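Local coordinates for protein Phospholipase/Carboxylesterase (Haliangium ochraceum, PDB 4Q82) that probably hydrolyses carboxylic esters or phospholipids as an enzyme of the alpha/beta-hydrolase type, at residues G66-L71 with K102-G107; N119-V124 with D267-L272; L126-A131 with R142-F147; G212-A217 with A224-P229; G232-A235 with P239-D242. One frame throughout, in Å; residues are numbered along the deposited sequence.

Contact 1: residues G66-L71 with K102-G107; sequences GFWEYL and KVLANG
Leu-104 lays its CD2 methyl over one face of the Trp-68 indole, a CH-pi contact in which this carbon stands 3.7 Å from the centroid of the five-membered ring and 16° off the ring normal. The nearest indole atom is CE2, 3.5 Å from Leu-104 CD2, while the second methyl, CD1, stands above the rim at the benzene half, 3.8 Å from Trp-68 CZ2. The leucine crosses the indole at about a right angle.

A different apolar touch comes from Val-103. Its CB lies near the ring plane, at the indole edge, 3.9 Å from Trp-68 CD1, and CG1 keeps close to the same carbon. With CG anti to the carbonyl carbon (chi1 -71°), Trp-68 holds its ring out from strand 67-70 to the loop joining helices 97-100 and 107-113.

The polar component lies just before that loop, where Leu-100 O takes a hydrogen bond from Trp-68 NE1. Leu-53 and Val-55 of strand 53-56 also touch the indole. Apolar carbons at a face and an edge, joined to one directed N-H bond, imply that the indole is fixed both in position and in rotation as it ties the loop to the antiparallel end of the sheet.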
# COMPACT_ATOMS: atom_id res chain seq x y z
N GLY A 66 15.60 3.59 -0.24
CA GLY A 66 15.27 4.98 0.05
C GLY A 66 13.74 5.07 0.20
O GLY A 66 13.01 4.29 -0.40
N PHE A 67 13.25 6.00 1.02
CA PHE A 67 11.79 6.15 1.17
C PHE A 67 11.40 7.53 1.64
O PHE A 67 12.21 8.27 2.22
CB PHE A 67 11.24 5.09 2.14
CG PHE A 67 11.74 5.22 3.56
CD1 PHE A 67 12.97 4.69 3.93
CD2 PHE A 67 10.96 5.84 4.54
CE1 PHE A 67 13.42 4.78 5.25
CE2 PHE A 67 11.41 5.94 5.86
CZ PHE A 67 12.64 5.41 6.21
N TRP A 68 10.13 7.87 1.39
CA TRP A 68 9.49 9.05 1.99
C TRP A 68 8.85 8.66 3.29
O TRP A 68 8.12 7.68 3.35
CB TRP A 68 8.42 9.66 1.06
CG TRP A 68 9.02 10.33 -0.13
CD1 TRP A 68 9.18 9.79 -1.38
CD2 TRP A 68 9.60 11.63 -0.18
NE1 TRP A 68 9.81 10.70 -2.21
CE2 TRP A 68 10.07 11.84 -1.49
CE3 TRP A 68 9.76 12.66 0.77
CZ2 TRP A 68 10.69 13.02 -1.89
CZ3 TRP A 68 10.37 13.84 0.37
CH2 TRP A 68 10.83 14.01 -0.95
N GLU A 69 9.09 9.46 4.33
CA GLU A 69 8.52 9.23 5.65
C GLU A 69 7.50 10.31 5.96
O GLU A 69 7.83 11.50 5.96
CB GLU A 69 9.63 9.22 6.70
CG GLU A 69 9.18 9.26 8.13
CD GLU A 69 10.28 9.77 9.03
OE1 GLU A 69 11.23 9.01 9.34
OE2 GLU A 69 10.21 10.97 9.39
N TYR A 70 6.26 9.89 6.17
CA TYR A 70 5.22 10.79 6.65
C TYR A 70 4.79 10.38 8.06
O TYR A 70 4.40 9.23 8.29
CB TYR A 70 3.97 10.81 5.74
CG TYR A 70 2.86 11.61 6.41
CD1 TYR A 70 2.96 13.00 6.53
CD2 TYR A 70 1.75 10.98 6.96
CE1 TYR A 70 1.95 13.75 7.15
CE2 TYR A 70 0.74 11.73 7.61
CZ TYR A 70 0.86 13.10 7.69
OH TYR A 70 -0.12 13.84 8.31
N LEU A 71 4.85 11.33 9.00
CA LEU A 71 4.41 11.09 10.37
C LEU A 71 3.11 11.85 10.62
O LEU A 71 2.97 13.01 10.22
CB LEU A 71 5.48 11.51 11.38
CG LEU A 71 6.85 10.85 11.19
CD1 LEU A 71 7.85 11.46 12.17
CD2 LEU A 71 6.78 9.35 11.35
N LYS A 102 10.71 11.21 -7.81
CA LYS A 102 9.80 10.49 -8.72
C LYS A 102 8.61 9.86 -7.99
O LYS A 102 7.51 9.80 -8.53
CB LYS A 102 10.53 9.37 -9.48
CG LYS A 102 11.50 9.85 -10.54
CD LYS A 102 12.13 8.64 -11.22
CE LYS A 102 13.41 8.97 -11.98
NZ LYS A 102 14.20 7.71 -12.25
N VAL A 103 8.86 9.38 -6.78
CA VAL A 103 7.85 8.64 -6.02
C VAL A 103 6.70 9.56 -5.62
O VAL A 103 5.59 9.09 -5.32
CB VAL A 103 8.49 7.92 -4.78
CG1 VAL A 103 7.44 7.22 -3.92
CG2 VAL A 103 9.58 6.92 -5.21
N LEU A 104 6.91 10.88 -5.66
CA LEU A 104 5.84 11.82 -5.32
C LEU A 104 4.75 11.92 -6.40
O LEU A 104 3.75 12.61 -6.20
CB LEU A 104 6.41 13.22 -5.06
CG LEU A 104 7.47 13.33 -3.97
CD1 LEU A 104 7.96 14.78 -3.89
CD2 LEU A 104 6.89 12.86 -2.63
N ALA A 105 4.94 11.23 -7.53
CA ALA A 105 4.03 11.36 -8.68
C ALA A 105 2.60 10.87 -8.40
O ALA A 105 1.62 11.48 -8.84
CB ALA A 105 4.57 10.61 -9.87
N ASN A 106 2.49 9.77 -7.67
CA ASN A 106 1.19 9.12 -7.48
C ASN A 106 0.98 8.65 -6.06
O ASN A 106 1.94 8.43 -5.32
CB ASN A 106 1.05 7.86 -8.38
CG ASN A 106 1.27 8.13 -9.84
OD1 ASN A 106 2.09 7.45 -10.50
ND2 ASN A 106 0.52 9.07 -10.38
N GLY A 107 -0.28 8.42 -5.69
CA GLY A 107 -0.54 7.73 -4.45
C GLY A 107 -0.43 8.61 -3.22
O GLY A 107 -0.31 9.83 -3.33

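Contact 2: residues N119-V124 with D267-L272; sequences NERPFV and DIYAWL
Arg-121 and Tyr-269 each hold CG anti to their own carbonyl carbon (chi1 -67° and -52°), and the arginine then runs extended from CG to NE, which brings its guanidinium over the tyrosine ring. Phe-123 takes the same kind of first torsion and points its ring at the same tyrosine from two residues further along the loop.

The guanidinium meets Tyr-269 with its flat side: CE2 sits over the centre of the group, 3.5 Å from Arg-121 CZ. The two planes are 33° apart, a tilted face-on contact. Ile-268 CG1 covers the opposite face of the tyrosine ring, 3.7 Å above its plane. Phe-123 crosses Tyr-269 at about a right angle, with its CE2 4.1 Å from Tyr-269 CD1, and at the edge of the phenylalanine ring Tyr-269 O lies in plane, 3.9 Å from Phe-123 CZ.

Where helix 268-273 begins, Asp-267 is the N-cap: its OD1 accepts a nearly straight bond of 3.0 Å from Ala-270 N, which arrives from above the carboxylate plane, and a weak one from Tyr-269 N. The tyrosine hydroxyl is bound to Tyr-260 O, and Trp-117 adds a cation-pi contact to Arg-121 and an edge-to-face one to Tyr-269.

The loop before strand 124-128 is thereby packed on the C-terminal helix of the hydrolase fold. Contact through flat faces implies that the arginine serves here as a broad surface, its charge probably eased by the aromatic electrons and, more distantly, by the capping carboxylate.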
# COMPACT_ATOMS: atom_id res chain seq x y z
N ASN A 119 -5.26 15.72 7.96
CA ASN A 119 -4.64 15.54 9.26
C ASN A 119 -5.39 14.56 10.17
O ASN A 119 -4.83 14.08 11.15
CB ASN A 119 -4.50 16.91 9.96
CG ASN A 119 -3.34 17.72 9.41
OD1 ASN A 119 -2.54 17.21 8.60
ND2 ASN A 119 -3.20 18.97 9.87
N GLU A 120 -6.61 14.23 9.84
CA GLU A 120 -7.35 13.24 10.58
C GLU A 120 -6.83 11.81 10.38
O GLU A 120 -7.07 10.95 11.14
CB GLU A 120 -8.82 13.33 10.24
CG GLU A 120 -9.40 14.72 10.52
CD GLU A 120 -8.99 15.27 11.88
OE1 GLU A 120 -9.38 14.63 12.88
OE2 GLU A 120 -8.28 16.31 11.97
N ARG A 121 -6.11 11.61 9.31
CA ARG A 121 -5.58 10.29 9.02
C ARG A 121 -4.44 9.92 9.96
O ARG A 121 -3.44 10.65 10.05
CB ARG A 121 -5.14 10.21 7.56
CG ARG A 121 -6.38 10.31 6.65
CD ARG A 121 -6.03 10.38 5.14
NE ARG A 121 -7.26 10.62 4.39
CZ ARG A 121 -7.28 10.93 3.09
NH1 ARG A 121 -6.13 11.08 2.44
NH2 ARG A 121 -8.44 11.13 2.46
N PRO A 122 -4.59 8.80 10.69
CA PRO A 122 -3.68 8.50 11.81
C PRO A 122 -2.44 7.69 11.44
O PRO A 122 -1.65 7.40 12.35
CB PRO A 122 -4.57 7.70 12.75
CG PRO A 122 -5.47 6.94 11.81
CD PRO A 122 -5.78 7.93 10.70
N PHE A 123 -2.28 7.35 10.16
CA PHE A 123 -1.19 6.48 9.71
C PHE A 123 0.19 7.12 9.69
O PHE A 123 0.35 8.24 9.20
CB PHE A 123 -1.45 5.97 8.27
CG PHE A 123 -2.87 5.55 7.99
CD1 PHE A 123 -3.29 4.25 8.22
CD2 PHE A 123 -3.77 6.46 7.42
CE1 PHE A 123 -4.60 3.85 7.92
CE2 PHE A 123 -5.06 6.09 7.11
CZ PHE A 123 -5.50 4.77 7.35
N VAL A 124 1.20 6.39 10.17
CA VAL A 124 2.53 6.58 9.63
C VAL A 124 2.46 6.10 8.18
O VAL A 124 1.98 4.99 7.93
CB VAL A 124 3.59 5.78 10.41
CG1 VAL A 124 4.93 5.80 9.69
CG2 VAL A 124 3.72 6.34 11.84
N ASP A 267 -13.95 4.80 0.32
CA ASP A 267 -13.12 5.27 1.44
C ASP A 267 -12.24 4.14 1.93
O ASP A 267 -12.54 3.42 2.91
CB ASP A 267 -13.97 5.82 2.58
CG ASP A 267 -13.11 6.53 3.65
OD1 ASP A 267 -11.86 6.39 3.66
OD2 ASP A 267 -13.69 7.24 4.49
N ILE A 268 -11.12 3.98 1.22
CA ILE A 268 -10.18 2.92 1.55
C ILE A 268 -9.55 3.13 2.92
O ILE A 268 -9.15 2.15 3.53
CB ILE A 268 -9.06 2.81 0.50
CG1 ILE A 268 -8.36 4.16 0.29
CG2 ILE A 268 -9.64 2.28 -0.83
CD1 ILE A 268 -7.01 4.04 -0.55
N TYR A 269 -9.45 4.38 3.39
CA TYR A 269 -8.80 4.65 4.69
C TYR A 269 -9.67 4.17 5.86
O TYR A 269 -9.19 3.52 6.79
CB TYR A 269 -8.45 6.14 4.80
CG TYR A 269 -7.66 6.54 3.57
CD1 TYR A 269 -6.43 5.95 3.30
CD2 TYR A 269 -8.15 7.48 2.65
CE1 TYR A 269 -5.70 6.26 2.12
CE2 TYR A 269 -7.40 7.82 1.49
CZ TYR A 269 -6.18 7.19 1.24
OH TYR A 269 -5.45 7.49 0.10
N ALA A 270 -10.96 4.48 5.81
CA ALA A 270 -11.86 4.00 6.83
C ALA A 270 -11.89 2.46 6.83
O ALA A 270 -11.90 1.83 7.89
CB ALA A 270 -13.27 4.57 6.61
N TRP A 271 -11.87 1.87 5.63
CA TRP A 271 -11.91 0.41 5.51
C TRP A 271 -10.65 -0.21 6.12
O TRP A 271 -10.74 -1.16 6.91
CB TRP A 271 -12.06 -0.03 4.04
CG TRP A 271 -12.14 -1.54 3.90
CD1 TRP A 271 -13.25 -2.34 4.09
CD2 TRP A 271 -11.06 -2.42 3.57
NE1 TRP A 271 -12.91 -3.67 3.89
CE2 TRP A 271 -11.58 -3.75 3.57
CE3 TRP A 271 -9.70 -2.23 3.27
CZ2 TRP A 271 -10.78 -4.87 3.27
CZ3 TRP A 271 -8.92 -3.34 2.98
CH2 TRP A 271 -9.46 -4.64 2.98
N LEU A 272 -9.47 0.31 5.77
CA LEU A 272 -8.24 -0.18 6.38
C LEU A 272 -8.33 -0.14 7.90
O LEU A 272 -8.11 -1.14 8.59
CB LEU A 272 -7.02 0.63 5.91
CG LEU A 272 -6.53 0.30 4.49
CD1 LEU A 272 -5.40 1.29 4.08
CD2 LEU A 272 -6.00 -1.11 4.41

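Contact 3: residues L126-A131 with R142-F147; sequences LSPQHA and RDFLAF
Pro-128, on strand 124-128, and Phe-144, on helix 138-151, bring their CA atoms within 8.1 Å, and the backbones stand further apart at Leu-126 and Leu-145, so large side chains must bridge the gap between helix and sheet.

Phe-144 does most of this. Its CG is anti to the backbone N (chi1 -171°), which directs the ring from the helix down to the strand. Pro-128 CB lies over the centre of one face in a CH-pi contact, 3.9 Å from the ring centroid and 10° off the normal, with Pro-128 CG 3.9 Å from Phe-144 CE1. Leu-126 approaches differently: its CB is in the ring plane, at the edge, 3.9 Å from Phe-144 CE1. The opposite face is taken by the helix itself, one turn on, where Phe-147 CD2 stands 3.9 Å above the plane and toward the rim. Phe-67 of the neighbouring strand 67-70 adds an edge-to-face contact with Phe-144.

Away from the strand, the helix carries a salt bridge between successive residues. Arg-142 NE and NH2 grip Asp-143 OD1 side-on, at 2.8 Å from NE to OD1, both on the syn side and from the same face of the carboxylate.

Helix 138-151 leads on, by way of the short strand 154-155, to strand 158-163, which lies parallel to strand 124-128 with strand 80-86 between them, so the contact belongs to a beta-alpha-beta crossover of the alpha/beta-hydrolase sheet. Since carbon alone touches across it, a ring clasped on both faces and at one edge implies an attachment set by shape, while the charged pair lies away from the strand.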
# COMPACT_ATOMS: atom_id res chain seq x y z
N LEU A 126 4.78 5.25 4.88
CA LEU A 126 6.11 5.11 4.31
C LEU A 126 6.01 4.72 2.84
O LEU A 126 5.27 3.81 2.49
CB LEU A 126 6.93 4.04 5.05
CG LEU A 126 7.03 4.21 6.56
CD1 LEU A 126 7.91 3.10 7.13
CD2 LEU A 126 7.61 5.57 6.93
N SER A 127 6.77 5.40 2.00
CA SER A 127 6.70 5.15 0.56
C SER A 127 8.09 4.84 0.01
O SER A 127 8.82 5.76 -0.40
CB SER A 127 6.08 6.36 -0.15
OG SER A 127 4.77 6.64 0.34
N PRO A 128 8.48 3.56 0.03
CA PRO A 128 9.84 3.20 -0.43
C PRO A 128 10.00 3.22 -1.94
O PRO A 128 9.04 2.97 -2.67
CB PRO A 128 10.02 1.77 0.11
CG PRO A 128 8.59 1.23 0.20
CD PRO A 128 7.78 2.43 0.65
N GLN A 129 11.22 3.48 -2.41
CA GLN A 129 11.48 3.46 -3.85
C GLN A 129 12.12 2.13 -4.22
O GLN A 129 13.10 1.70 -3.58
CB GLN A 129 12.39 4.61 -4.28
CG GLN A 129 12.66 4.65 -5.80
CD GLN A 129 13.21 6.01 -6.22
OE1 GLN A 129 14.19 6.50 -5.66
NE2 GLN A 129 12.57 6.62 -7.22
N HIS A 130 11.59 1.51 -5.26
CA HIS A 130 12.16 0.30 -5.81
C HIS A 130 13.17 0.65 -6.88
O HIS A 130 12.88 1.45 -7.78
CB HIS A 130 11.05 -0.58 -6.40
CG HIS A 130 11.59 -1.76 -7.14
ND1 HIS A 130 12.28 -2.78 -6.51
CD2 HIS A 130 11.61 -2.06 -8.46
CE1 HIS A 130 12.68 -3.66 -7.41
NE2 HIS A 130 12.28 -3.25 -8.60
N ALA A 131 14.36 0.05 -6.79
CA ALA A 131 15.43 0.31 -7.74
C ALA A 131 15.48 -0.82 -8.76
O ALA A 131 15.12 -1.95 -8.45
CB ALA A 131 16.76 0.43 -7.02
N ARG A 142 8.90 -7.76 2.24
CA ARG A 142 9.02 -8.33 3.59
C ARG A 142 10.08 -7.58 4.41
O ARG A 142 9.84 -7.20 5.57
CB ARG A 142 9.40 -9.82 3.54
CG ARG A 142 9.64 -10.40 4.94
CD ARG A 142 10.57 -11.59 4.96
NE ARG A 142 11.86 -11.31 4.31
CZ ARG A 142 12.65 -12.27 3.83
NH1 ARG A 142 12.29 -13.54 3.95
NH2 ARG A 142 13.81 -11.96 3.25
N ASP A 143 11.26 -7.41 3.82
CA ASP A 143 12.36 -6.80 4.55
C ASP A 143 12.02 -5.36 4.92
O ASP A 143 12.35 -4.90 6.02
CB ASP A 143 13.67 -6.83 3.74
CG ASP A 143 14.21 -8.24 3.53
OD1 ASP A 143 13.76 -9.19 4.20
OD2 ASP A 143 15.11 -8.38 2.68
N PHE A 144 11.37 -4.62 4.02
CA PHE A 144 11.06 -3.23 4.33
C PHE A 144 9.97 -3.15 5.40
O PHE A 144 10.00 -2.25 6.25
CB PHE A 144 10.60 -2.43 3.09
CG PHE A 144 10.48 -0.95 3.37
CD1 PHE A 144 9.26 -0.40 3.74
CD2 PHE A 144 11.60 -0.14 3.37
CE1 PHE A 144 9.14 0.93 4.05
CE2 PHE A 144 11.49 1.22 3.68
CZ PHE A 144 10.26 1.75 4.02
N LEU A 145 8.99 -4.05 5.35
CA LEU A 145 8.02 -4.09 6.44
C LEU A 145 8.68 -4.42 7.79
O LEU A 145 8.28 -3.87 8.82
CB LEU A 145 6.91 -5.11 6.14
CG LEU A 145 5.84 -4.72 5.12
CD1 LEU A 145 4.95 -5.93 4.78
CD2 LEU A 145 5.01 -3.57 5.65
N ALA A 146 9.68 -5.30 7.79
CA ALA A 146 10.40 -5.62 9.02
C ALA A 146 11.13 -4.39 9.55
O ALA A 146 11.07 -4.08 10.74
CB ALA A 146 11.38 -6.76 8.80
N PHE A 147 11.82 -3.70 8.65
CA PHE A 147 12.47 -2.44 8.99
C PHE A 147 11.49 -1.44 9.59
O PHE A 147 11.78 -0.82 10.61
CB PHE A 147 13.14 -1.82 7.77
CG PHE A 147 13.40 -0.34 7.92
CD1 PHE A 147 14.56 0.11 8.55
CD2 PHE A 147 12.49 0.60 7.45
CE1 PHE A 147 14.80 1.46 8.69
CE2 PHE A 147 12.73 1.95 7.59
CZ PHE A 147 13.88 2.38 8.22

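Contact 4: residues G212-A217 with A224-P229; sequences GFHGDA and AGTIEP
Thr-226 OG1 is met by two polar groups, above all by His-214 ND1 at 2.6 Å, in a hydrogen bond that is nearly straight (173°) and lies in the plane of the imidazole at its edge. The second partner, Gly-192 O, is held only weakly. The other ring nitrogen, His-214 NE2, is bonded to Val-221 O in the loop that follows the strand, and the imidazole is therefore pinned at both nitrogens. A phenylalanine in place of His-214 would probably leave Thr-226 OG1 and Val-221 O without their ring partners and take away one tie to that loop.

Thr-226 keeps CG2 anti to its backbone N, which sets this methyl on the strand, 3.6 Å from Gly-212 C and 3.7 Å from Phe-213 N. The fit depends on Gly-212: a CB there would come 2.7 Å from Thr-226 CG2, a clash.

Strand 210-215 and helix 224-235 belong to a beta-alpha-beta unit, and their local axes approach to 7.7 Å at 137°. In alpha/beta hydrolases the catalytic acid commonly follows a strand in this position. A buried imidazole satisfied at both nitrogens implies that the strand, the helix and the loop between them are held together by directed bonds.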
# COMPACT_ATOMS: atom_id res chain seq x y z
N GLY A 212 -9.41 -5.01 -3.68
CA GLY A 212 -8.74 -4.89 -4.97
C GLY A 212 -9.51 -3.94 -5.87
O GLY A 212 -10.76 -3.91 -5.85
N PHE A 213 -8.77 -3.15 -6.64
CA PHE A 213 -9.33 -2.12 -7.55
C PHE A 213 -8.75 -2.31 -8.93
O PHE A 213 -7.54 -2.56 -9.05
CB PHE A 213 -8.95 -0.70 -7.12
CG PHE A 213 -9.64 -0.22 -5.89
CD1 PHE A 213 -9.20 -0.62 -4.63
CD2 PHE A 213 -10.71 0.65 -6.00
CE1 PHE A 213 -9.84 -0.16 -3.46
CE2 PHE A 213 -11.38 1.12 -4.83
CZ PHE A 213 -10.94 0.72 -3.57
N HIS A 214 -9.56 -2.13 -9.99
CA HIS A 214 -8.98 -2.23 -11.34
C HIS A 214 -9.90 -1.49 -12.31
O HIS A 214 -11.12 -1.50 -12.12
CB HIS A 214 -8.82 -3.70 -11.77
CG HIS A 214 -7.54 -4.00 -12.52
ND1 HIS A 214 -6.60 -4.87 -12.02
CD2 HIS A 214 -7.05 -3.56 -13.72
CE1 HIS A 214 -5.58 -4.95 -12.86
NE2 HIS A 214 -5.83 -4.17 -13.90
N GLY A 215 -9.34 -0.87 -13.35
CA GLY A 215 -10.19 -0.33 -14.41
C GLY A 215 -10.43 -1.44 -15.43
O GLY A 215 -9.50 -2.18 -15.79
N ASP A 216 -11.65 -1.59 -15.94
CA ASP A 216 -11.87 -2.77 -16.79
C ASP A 216 -11.41 -2.57 -18.23
O ASP A 216 -11.56 -3.49 -19.06
CB ASP A 216 -13.34 -3.23 -16.76
CG ASP A 216 -14.31 -2.28 -17.48
OD1 ASP A 216 -13.90 -1.30 -18.13
OD2 ASP A 216 -15.51 -2.57 -17.40
N ALA A 217 -10.87 -1.40 -18.53
CA ALA A 217 -10.29 -1.16 -19.86
C ALA A 217 -8.78 -1.02 -19.80
O ALA A 217 -8.16 -0.48 -20.72
CB ALA A 217 -10.89 0.07 -20.49
N ALA A 224 -8.35 -8.92 -15.34
CA ALA A 224 -8.55 -10.24 -14.73
C ALA A 224 -7.58 -10.44 -13.55
O ALA A 224 -7.85 -11.20 -12.62
CB ALA A 224 -8.37 -11.36 -15.76
N GLY A 225 -6.46 -9.71 -13.58
CA GLY A 225 -5.45 -9.80 -12.53
C GLY A 225 -6.01 -9.48 -11.15
O GLY A 225 -5.53 -10.00 -10.12
N THR A 226 -7.00 -8.59 -11.09
CA THR A 226 -7.67 -8.27 -9.83
C THR A 226 -9.02 -8.99 -9.73
O THR A 226 -9.40 -9.47 -8.67
CB THR A 226 -7.89 -6.75 -9.68
OG1 THR A 226 -6.60 -6.11 -9.73
CG2 THR A 226 -8.57 -6.40 -8.32
N ILE A 227 -9.74 -9.06 -10.84
CA ILE A 227 -11.11 -9.55 -10.76
C ILE A 227 -11.17 -11.05 -10.41
O ILE A 227 -12.00 -11.47 -9.60
CB ILE A 227 -11.86 -9.27 -12.09
CG1 ILE A 227 -12.06 -7.75 -12.25
CG2 ILE A 227 -13.22 -10.01 -12.12
CD1 ILE A 227 -12.52 -7.35 -13.66
N GLU A 228 -10.30 -11.85 -11.03
CA GLU A 228 -10.32 -13.29 -10.78
C GLU A 228 -10.00 -13.59 -9.31
O GLU A 228 -10.79 -14.26 -8.64
CB GLU A 228 -9.37 -14.07 -11.71
CG GLU A 228 -9.30 -15.59 -11.40
CD GLU A 228 -8.32 -16.37 -12.29
OE1 GLU A 228 -7.18 -16.66 -11.85
OE2 GLU A 228 -8.69 -16.72 -13.43
N PRO A 229 -8.86 -13.08 -8.79
CA PRO A 229 -8.61 -13.43 -7.39
C PRO A 229 -9.64 -12.83 -6.43
O PRO A 229 -9.99 -13.52 -5.49
CB PRO A 229 -7.20 -12.87 -7.11
CG PRO A 229 -6.95 -11.87 -8.18
CD PRO A 229 -7.70 -12.37 -9.38

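Contact 5: residues G232-A235 with P239-D242; sequences GLIA and PRAD
Arg-240 reaches back from the loop to the C-terminal part of helix 224-235 and gives a hydrogen bond from NH2 to Ile-234 O, 2.9 Å long with an N-H...O angle of 140°. The donor lies in the carbonyl plane, on a lone pair of the oxygen, but that oxygen is tilted 26° from the guanidinium plane. Two more bonds fix the same guanidinium: Arg-240 NH1 donates to Ala-241 O at 2.9 Å, close to the guanidinium plane, and NE donates to Cys-236 O. All three nitrogens are thus directed to backbone carbonyls.

Carbonyls near the C-terminal end of a helix tend to lack N-H partners from a following turn, and here an arginine supplies donors. This is the return limb of the beta-alpha-beta unit that runs from helix 224-235 to the edge strand 243-248, and the disulfide between Cys-203 and Cys-236 lies at the same corner. The positive charge is likely to suit the negative end of the helix dipole. A leucine in place of Arg-240 would probably leave Ile-234 O, Cys-236 O and Ala-241 O without these donors, and the loop less firmly tied to the helix.

Contacts without a bond are looser. Leu-233 O lies 3.5 Å from Arg-240 CD and 3.3 Å from NE, at a poor angle for hydrogen bonding, and Ile-234 CG2 stands 4.2 Å from Arg-240 NH2. The chain, bent at chi2, passes Leu-233 O on its way to Ile-234 O. Ile-234 itself also packs on Gln-243 and Leu-245 of strand 243-248.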
# COMPACT_ATOMS: atom_id res chain seq x y z
N GLY A 232 -12.67 -14.98 -6.44
CA GLY A 232 -12.35 -16.21 -5.72
C GLY A 232 -12.38 -16.01 -4.21
O GLY A 232 -12.96 -16.81 -3.48
N LEU A 233 -11.75 -14.93 -3.75
CA LEU A 233 -11.67 -14.67 -2.33
C LEU A 233 -13.05 -14.37 -1.75
O LEU A 233 -13.37 -14.82 -0.66
CB LEU A 233 -10.72 -13.51 -2.06
CG LEU A 233 -9.24 -13.77 -2.36
CD1 LEU A 233 -8.50 -12.43 -2.32
CD2 LEU A 233 -8.67 -14.76 -1.35
N ILE A 234 -13.85 -13.60 -2.50
CA ILE A 234 -15.22 -13.27 -2.06
C ILE A 234 -16.07 -14.54 -1.97
O ILE A 234 -16.89 -14.67 -1.06
CB ILE A 234 -15.86 -12.23 -3.02
CG1 ILE A 234 -15.25 -10.85 -2.75
CG2 ILE A 234 -17.37 -12.14 -2.85
CD1 ILE A 234 -15.50 -9.84 -3.85
N ALA A 235 -15.85 -15.48 -2.88
CA ALA A 235 -16.62 -16.72 -2.87
C ALA A 235 -16.21 -17.67 -1.73
O ALA A 235 -16.94 -18.61 -1.40
CB ALA A 235 -16.49 -17.44 -4.23
N PRO A 239 -15.88 -18.77 8.12
CA PRO A 239 -15.26 -17.50 8.53
C PRO A 239 -14.09 -17.11 7.65
O PRO A 239 -13.21 -17.93 7.40
CB PRO A 239 -14.78 -17.79 9.94
CG PRO A 239 -14.45 -19.25 9.91
CD PRO A 239 -15.48 -19.88 9.00
N ARG A 240 -14.07 -15.87 7.18
CA ARG A 240 -12.96 -15.36 6.39
C ARG A 240 -12.89 -13.86 6.60
O ARG A 240 -13.84 -13.25 7.09
CB ARG A 240 -13.12 -15.70 4.91
CG ARG A 240 -14.33 -15.05 4.24
CD ARG A 240 -14.04 -14.69 2.78
NE ARG A 240 -15.26 -14.38 2.01
CZ ARG A 240 -15.87 -13.20 2.03
NH1 ARG A 240 -15.42 -12.21 2.80
NH2 ARG A 240 -16.95 -13.01 1.28
N ALA A 241 -11.76 -13.26 6.25
CA ALA A 241 -11.62 -11.81 6.32
C ALA A 241 -12.54 -11.14 5.30
O ALA A 241 -12.98 -11.79 4.34
CB ALA A 241 -10.17 -11.41 6.07
N ASP A 242 -12.83 -9.86 5.52
CA ASP A 242 -13.56 -9.05 4.56
C ASP A 242 -12.81 -9.05 3.22
O ASP A 242 -11.58 -9.01 3.20
CB ASP A 242 -13.72 -7.61 5.06
CG ASP A 242 -14.53 -7.51 6.35
OD1 ASP A 242 -15.30 -8.44 6.67
OD2 ASP A 242 -14.40 -6.48 7.04

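How the contacts relate
Contacts 2, 3 and 4 are buried, whereas contacts 1 and 5 are only partly so, and contact 5 lies farthest from the centre of the chain. Contacts 1 and 3 work on neighbouring strands, 67-70 and 124-128, probably joined by backbone bonds such as Trp-68 O to Ser-127 N, and both rely on aliphatic groups set against an aromatic ring. Contacts 4 and 5 share helix 224-235 across the centre of the chain from contacts 1 and 3, and both depend on polar bonds: one within the core, one at a helix end. Contact 2, where a guanidinium lies on an aromatic face, touches contact 1 through Tyr-70 and contact 4 where Ile-268 meets Phe-213.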